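Local atomic coordinates of FAD-binding PCMH-type domain-containing protein (Gibberella zeae, PDB entry 6YJO), a protein that binds FAD, which is covalently linked to it, and is probably an oxidoreductase of the oxygen-dependent FAD-linked family. Residues Tyr46-Arg49 with Asp50-Gln53; Pro75-Val78 with Lys79-Ser82; Arg294-Leu297 with Asn298-Leu301. All coordinates share one frame; numbering follows the deposited sequence.

Contact 1. Residues Tyr46-Arg49 with Asp50-Gln53; sequences YIPR and DSAQ
Ile47 meets Ser51 and Gln53 with its aliphatic branches, at the point where a loop turns into helix 52-57. Its CG2 methyl lies 4.0 Å from Ser51 OG and also near the CG of Gln53. The end of the other branch, CD1, comes to 4.0 Å from Gln53 CG. Gln53 CG stands anti to the backbone N (chi1 -175°), which puts it against Ile47. The bend beyond it carries the amide away, with NE2 bonded to Glu57 one turn on. Trp54 and Leu74 add to the packing on Ile47.

Pro48 gives the polar centre of the contact. Its carbonyl O accepts the hydroxyl of Ser51, with OG at 2.7 Å from Pro48 O. The hydroxyl approaches at a C=O...O angle of 142° and is tilted out of the carbonyl plane. A second, weak bond runs from Ser51 N to the same Pro48 O at 3.4 Å. It closes a type II beta turn from Pro48 to Ser51. The proline ring also leans on the serine, with its CG 3.5 Å from Ser51 OG.

Arg49 and Asp50 sit at the outer corner of the turn and point the same way, side by side. The nearest touch is aliphatic to carboxylate, Arg49 CG to Asp50 OD2 at 3.3 Å. Arg49 NE stays 4.1 Å from Asp50 OD2, beyond a salt bridge, and the two flat groups are 84° apart. Arg49 NH1 makes a weak bond to Ala70 O.

Ser51 is the N-cap, and its OG also bonds Trp54 N. One hydroxyl thus joins the turn to the helix start: it donates to Pro48 O and caps an amide of the first helical turn. The Arg49-Asp50 pair probably adds only a mild electrostatic attraction.

Contact 2. Residues Pro75-Val78 with Lys79-Ser82; sequences PTTV and KHIS
The hydrogen bonds of Thr76, Thr77 and His80 set the start of helix 78-90. Thr77 is the N-cap. Its OG1 accepts the amide of the third residue on in a nearly straight bond, with His80 N at 3.2 Å from Thr77 OG1. The return bond runs from Thr77 N to His80 ND1, with a bent angle of 135° and the donor well out of the ring plane. Thr76 N is a further, straighter donor to His80 ND1, at 3.2 Å and 168°, tilted less from that plane. Two donors thus share one nitrogen, which is consistent with an unprotonated ND1. The His80 CG stands beside its own backbone N (chi1 -65°), which turns the ring back over the cap.

Helical backbone bonds follow. Ser82 N donates to Val78 O at 3.0 Å, while the bond from Ile81 N to Thr77 O is weak.

Two threonine hydroxyls lie against the ring. Thr77 OG1 lies over one face, 3.0 Å above the plane and offset toward the rim. Thr76 OG1 sits at the ring edge, 3.6 Å from His80 CE1. Pro75 CB packs on the histidine CB, 3.3 Å from His80 CB, and Pro45 also touches the histidine.

The apolar contact is Pro75 CG against Ile81 CG1, at 3.7 Å, the two side chains crossing at about a right angle. Ile118 touches both residues, and Ile226 and Ala228 also pack on Ile81.

Among the charged and polar ends, Lys79 NZ forms a salt bridge with Asp83, and Ser82 OG bonds Gly200 O.

Thr77 and His80 form a capping box, with histidine as the returning partner. It opens the helix that follows strand 71-73 in the FAD-binding domain, and the side chain of Ile81 lies about 7 Å from the bound FAD.

Contact 3. Residues Arg294-Leu297 with Asn298-Leu301; sequences RANL and NTAL
Asn298 and Arg294 are joined twice, one helical turn apart on helix 294-308. The backbone bond from Asn298 N to Arg294 O is 2.9 Å long. The side chains make a second bond, Arg294 NE to Asn298 OD1, also 2.9 Å and almost straight at 174°. The oxygen lies at the guanidinium edge and in its plane. The arginine NE meets the asparagine C=O well off its axis, at a C=O...N angle of 107°, and is tilted out of the amide plane. The two flat groups are 72° apart. A bend at the second torsion brings the arginine NE alongside the asparagine. Ile312 packs on both side chains.

Thr299 turns its hydroxyl back to the helix. OG1 stands between its own N and carbonyl carbon and donates to Asn296 O at 2.5 Å. The backbone bond from Thr299 N to Ala295 O is weak.

Ala300 N donates to the same Asn296 O, at 3.1 Å, and the Ala300 methyl faces the preceding turn. Tyr290 of strand 283-290 touches this residue as well as Leu297.

Leu301 N bonds Leu297 O at 2.9 Å. The side chains of these buried leucines meet at their CD1 methyls, Leu297 CD1 to Leu301 CD1 at 3.7 Å. Leu297 packs on the sheet strands, also reaching Thr242 and Phe244 of strand 242-248, while Leu301 meets Ile312.

Ile312 thus lies against both the polar pair and the leucine pair. Thr299 gives Asn296 O a second donor. The bond to Asn298 holds the NE side of the guanidinium, which probably limits its rotation, and the arginine's charge would probably polarise the amide.

How the contacts relate
The three contacts follow in series along the chain; none nests in or crosses another. Each is local and closes only a few residues. Contact 1 ends the loop after helix 32-41 and starts helix 52-57. Contact 2 follows strand 71-73 and starts helix 78-90. Their centres are about 19 Å apart, and their nearest atoms are about 6 Å apart without touching. Ile47 pairs by backbone with Ile72 of strand 71-73, which leads into contact 2. Contact 3 lies much later, in the first turns of helix 294-308 beside the seven-stranded antiparallel sheet. Its centre is about 54 Å and 49 Å from those of contacts 1 and 2, on the opposite side of the chain's centre.

Contact 1. Residues Tyr46-Arg49 with Asp50-Gln53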
# COMPACT_ATOMS: atom_id res chain seq x y z
N TYR A 46 10.23 25.38 -6.89
CA TYR A 46 10.31 25.10 -5.47
C TYR A 46 9.26 25.91 -4.72
O TYR A 46 8.75 26.92 -5.22
CB TYR A 46 11.72 25.40 -4.90
CG TYR A 46 12.12 26.87 -4.87
CD1 TYR A 46 11.46 27.78 -4.05
CD2 TYR A 46 13.19 27.33 -5.62
CE1 TYR A 46 11.84 29.11 -4.01
CE2 TYR A 46 13.57 28.66 -5.58
CZ TYR A 46 12.90 29.54 -4.77
OH TYR A 46 13.28 30.87 -4.74
N ILE A 47 8.96 25.45 -3.52
CA ILE A 47 8.00 26.16 -2.63
C ILE A 47 8.83 27.04 -1.71
O ILE A 47 9.71 26.55 -1.00
CB ILE A 47 7.17 25.15 -1.82
CG1 ILE A 47 6.37 24.24 -2.76
CG2 ILE A 47 6.26 25.89 -0.85
CD1 ILE A 47 5.48 24.99 -3.74
N PRO A 48 8.57 28.36 -1.68
CA PRO A 48 9.37 29.23 -0.82
C PRO A 48 9.17 28.90 0.65
O PRO A 48 8.05 28.64 1.10
CB PRO A 48 8.86 30.64 -1.16
CG PRO A 48 7.49 30.43 -1.71
CD PRO A 48 7.53 29.10 -2.41
N ARG A 49 10.27 28.92 1.40
CA ARG A 49 10.25 28.53 2.80
C ARG A 49 9.25 29.37 3.59
O ARG A 49 9.02 30.55 3.31
CB ARG A 49 11.65 28.69 3.41
CG ARG A 49 11.78 28.21 4.84
CD ARG A 49 12.35 26.80 4.90
NE ARG A 49 12.63 26.37 6.27
CZ ARG A 49 13.26 25.24 6.59
NH1 ARG A 49 13.67 24.42 5.63
NH2 ARG A 49 13.47 24.94 7.86
N ASP A 50 8.63 28.73 4.59
CA ASP A 50 7.77 29.41 5.56
C ASP A 50 6.74 30.33 4.90
O ASP A 50 6.32 31.33 5.49
CB ASP A 50 8.61 30.19 6.58
CG ASP A 50 9.58 29.30 7.32
OD1 ASP A 50 9.19 28.18 7.70
OD2 ASP A 50 10.74 29.73 7.53
N SER A 51 6.34 30.01 3.67
CA SER A 51 5.26 30.72 3.02
C SER A 51 3.93 30.07 3.39
O SER A 51 3.88 29.06 4.10
CB SER A 51 5.46 30.73 1.50
OG SER A 51 5.49 29.41 0.98
N ALA A 52 2.83 30.65 2.92
CA ALA A 52 1.52 30.05 3.15
C ALA A 52 1.46 28.65 2.54
O ALA A 52 0.96 27.71 3.17
CB ALA A 52 0.41 30.93 2.57
N GLN A 53 1.95 28.49 1.31
CA GLN A 53 1.95 27.18 0.68
C GLN A 53 2.87 26.21 1.41
O GLN A 53 2.57 25.01 1.48
CB GLN A 53 2.36 27.29 -0.79
CG GLN A 53 2.27 26.00 -1.57
CD GLN A 53 0.89 25.37 -1.50
OE1 GLN A 53 -0.12 26.07 -1.43
NE2 GLN A 53 0.84 24.04 -1.50

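Contact 2. Residues Pro75-Val78 with Lys79-Ser82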
# COMPACT_ATOMS: atom_id res chain seq x y z
N PRO A 75 8.21 19.57 -8.92
CA PRO A 75 8.48 19.40 -10.35
C PRO A 75 7.20 19.15 -11.14
O PRO A 75 6.18 18.73 -10.60
CB PRO A 75 9.40 18.18 -10.39
CG PRO A 75 9.00 17.39 -9.19
CD PRO A 75 8.71 18.42 -8.14
N THR A 76 7.29 19.43 -12.44
CA THR A 76 6.27 19.00 -13.39
C THR A 76 6.87 18.24 -14.57
O THR A 76 6.12 17.77 -15.42
CB THR A 76 5.46 20.19 -13.92
OG1 THR A 76 6.30 21.02 -14.74
CG2 THR A 76 4.90 21.01 -12.76
N THR A 77 8.20 18.12 -14.64
CA THR A 77 8.87 17.36 -15.68
C THR A 77 9.90 16.44 -15.06
O THR A 77 10.36 16.66 -13.93
CB THR A 77 9.56 18.27 -16.71
OG1 THR A 77 10.63 18.98 -16.07
CG2 THR A 77 8.58 19.27 -17.31
N VAL A 78 10.27 15.41 -15.82
CA VAL A 78 11.33 14.51 -15.38
C VAL A 78 12.62 15.27 -15.15
O VAL A 78 13.40 14.94 -14.25
CB VAL A 78 11.52 13.38 -16.41
CG1 VAL A 78 12.43 12.30 -15.84
CG2 VAL A 78 10.18 12.80 -16.84
N LYS A 79 12.86 16.32 -15.94
CA LYS A 79 14.11 17.06 -15.83
C LYS A 79 14.20 17.78 -14.49
O LYS A 79 15.26 17.79 -13.86
CB LYS A 79 14.24 18.04 -17.00
CG LYS A 79 15.67 18.26 -17.46
CD LYS A 79 16.23 19.58 -16.95
CE LYS A 79 17.67 19.75 -17.38
NZ LYS A 79 18.52 18.61 -16.91
N HIS A 80 13.10 18.39 -14.05
CA HIS A 80 13.07 19.00 -12.72
C HIS A 80 13.53 18.00 -11.66
O HIS A 80 14.38 18.32 -10.82
CB HIS A 80 11.66 19.50 -12.40
CG HIS A 80 11.20 20.61 -13.29
ND1 HIS A 80 9.90 20.71 -13.74
CD2 HIS A 80 11.85 21.67 -13.82
CE1 HIS A 80 9.77 21.78 -14.50
NE2 HIS A 80 10.95 22.38 -14.57
N ILE A 81 12.98 16.79 -11.69
CA ILE A 81 13.39 15.76 -10.73
C ILE A 81 14.89 15.52 -10.82
O ILE A 81 15.60 15.52 -9.81
CB ILE A 81 12.59 14.47 -10.97
CG1 ILE A 81 11.11 14.67 -10.62
CG2 ILE A 81 13.15 13.33 -10.12
CD1 ILE A 81 10.15 14.05 -11.62
N SER A 82 15.40 15.30 -12.04
CA SER A 82 16.83 15.05 -12.20
C SER A 82 17.64 16.20 -11.61
O SER A 82 18.58 15.99 -10.83
CB SER A 82 17.17 14.84 -13.67
OG SER A 82 18.55 14.58 -13.84

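Contact 3. Residues Arg294-Leu297 with Asn298-Leu301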
# COMPACT_ATOMS: atom_id res chain seq x y z
N ARG A 294 -25.22 -11.54 -9.09
CA ARG A 294 -25.62 -11.82 -7.71
C ARG A 294 -25.83 -13.31 -7.50
O ARG A 294 -25.31 -13.89 -6.53
CB ARG A 294 -26.89 -11.04 -7.37
CG ARG A 294 -27.54 -11.45 -6.04
CD ARG A 294 -26.58 -11.30 -4.86
NE ARG A 294 -27.10 -11.91 -3.64
CZ ARG A 294 -27.94 -11.31 -2.80
NH1 ARG A 294 -28.38 -10.08 -3.03
NH2 ARG A 294 -28.36 -11.95 -1.71
N ALA A 295 -26.58 -13.95 -8.39
CA ALA A 295 -26.88 -15.37 -8.24
C ALA A 295 -25.61 -16.21 -8.25
O ALA A 295 -25.55 -17.25 -7.58
CB ALA A 295 -27.84 -15.82 -9.34
N ASN A 296 -24.59 -15.79 -9.00
CA ASN A 296 -23.33 -16.53 -8.97
C ASN A 296 -22.57 -16.28 -7.67
O ASN A 296 -21.97 -17.20 -7.12
CB ASN A 296 -22.46 -16.15 -10.17
CG ASN A 296 -22.96 -16.75 -11.47
OD1 ASN A 296 -23.00 -16.06 -12.49
ND2 ASN A 296 -23.33 -18.02 -11.44
N LEU A 297 -22.59 -15.04 -7.18
CA LEU A 297 -22.03 -14.76 -5.86
C LEU A 297 -22.67 -15.65 -4.81
O LEU A 297 -21.98 -16.18 -3.93
CB LEU A 297 -22.23 -13.28 -5.52
CG LEU A 297 -21.97 -12.84 -4.07
CD1 LEU A 297 -20.48 -12.87 -3.75
CD2 LEU A 297 -22.54 -11.45 -3.83
N ASN A 298 -23.99 -15.83 -4.89
CA ASN A 298 -24.69 -16.66 -3.91
C ASN A 298 -24.14 -18.08 -3.89
O ASN A 298 -23.98 -18.67 -2.82
CB ASN A 298 -26.18 -16.67 -4.23
CG ASN A 298 -26.85 -15.34 -3.89
OD1 ASN A 298 -26.43 -14.64 -2.97
ND2 ASN A 298 -27.90 -15.00 -4.63
N THR A 299 -23.84 -18.64 -5.06
CA THR A 299 -23.28 -19.99 -5.09
C THR A 299 -21.85 -20.02 -4.56
O THR A 299 -21.44 -21.01 -3.94
CB THR A 299 -23.33 -20.55 -6.51
OG1 THR A 299 -22.79 -19.58 -7.43
CG2 THR A 299 -24.76 -20.90 -6.90
N ALA A 300 -21.08 -18.96 -4.79
CA ALA A 300 -19.70 -18.93 -4.31
C ALA A 300 -19.65 -18.82 -2.79
O ALA A 300 -18.77 -19.41 -2.15
CB ALA A 300 -18.95 -17.76 -4.94
N LEU A 301 -20.59 -18.08 -2.20
CA LEU A 301 -20.59 -17.86 -0.76
C LEU A 301 -21.26 -18.99 0.01
O LEU A 301 -21.05 -19.10 1.23
CB LEU A 301 -21.31 -16.55 -0.43
CG LEU A 301 -20.53 -15.27 -0.68
CD1 LEU A 301 -21.41 -14.05 -0.40
CD2 LEU A 301 -19.27 -15.23 0.16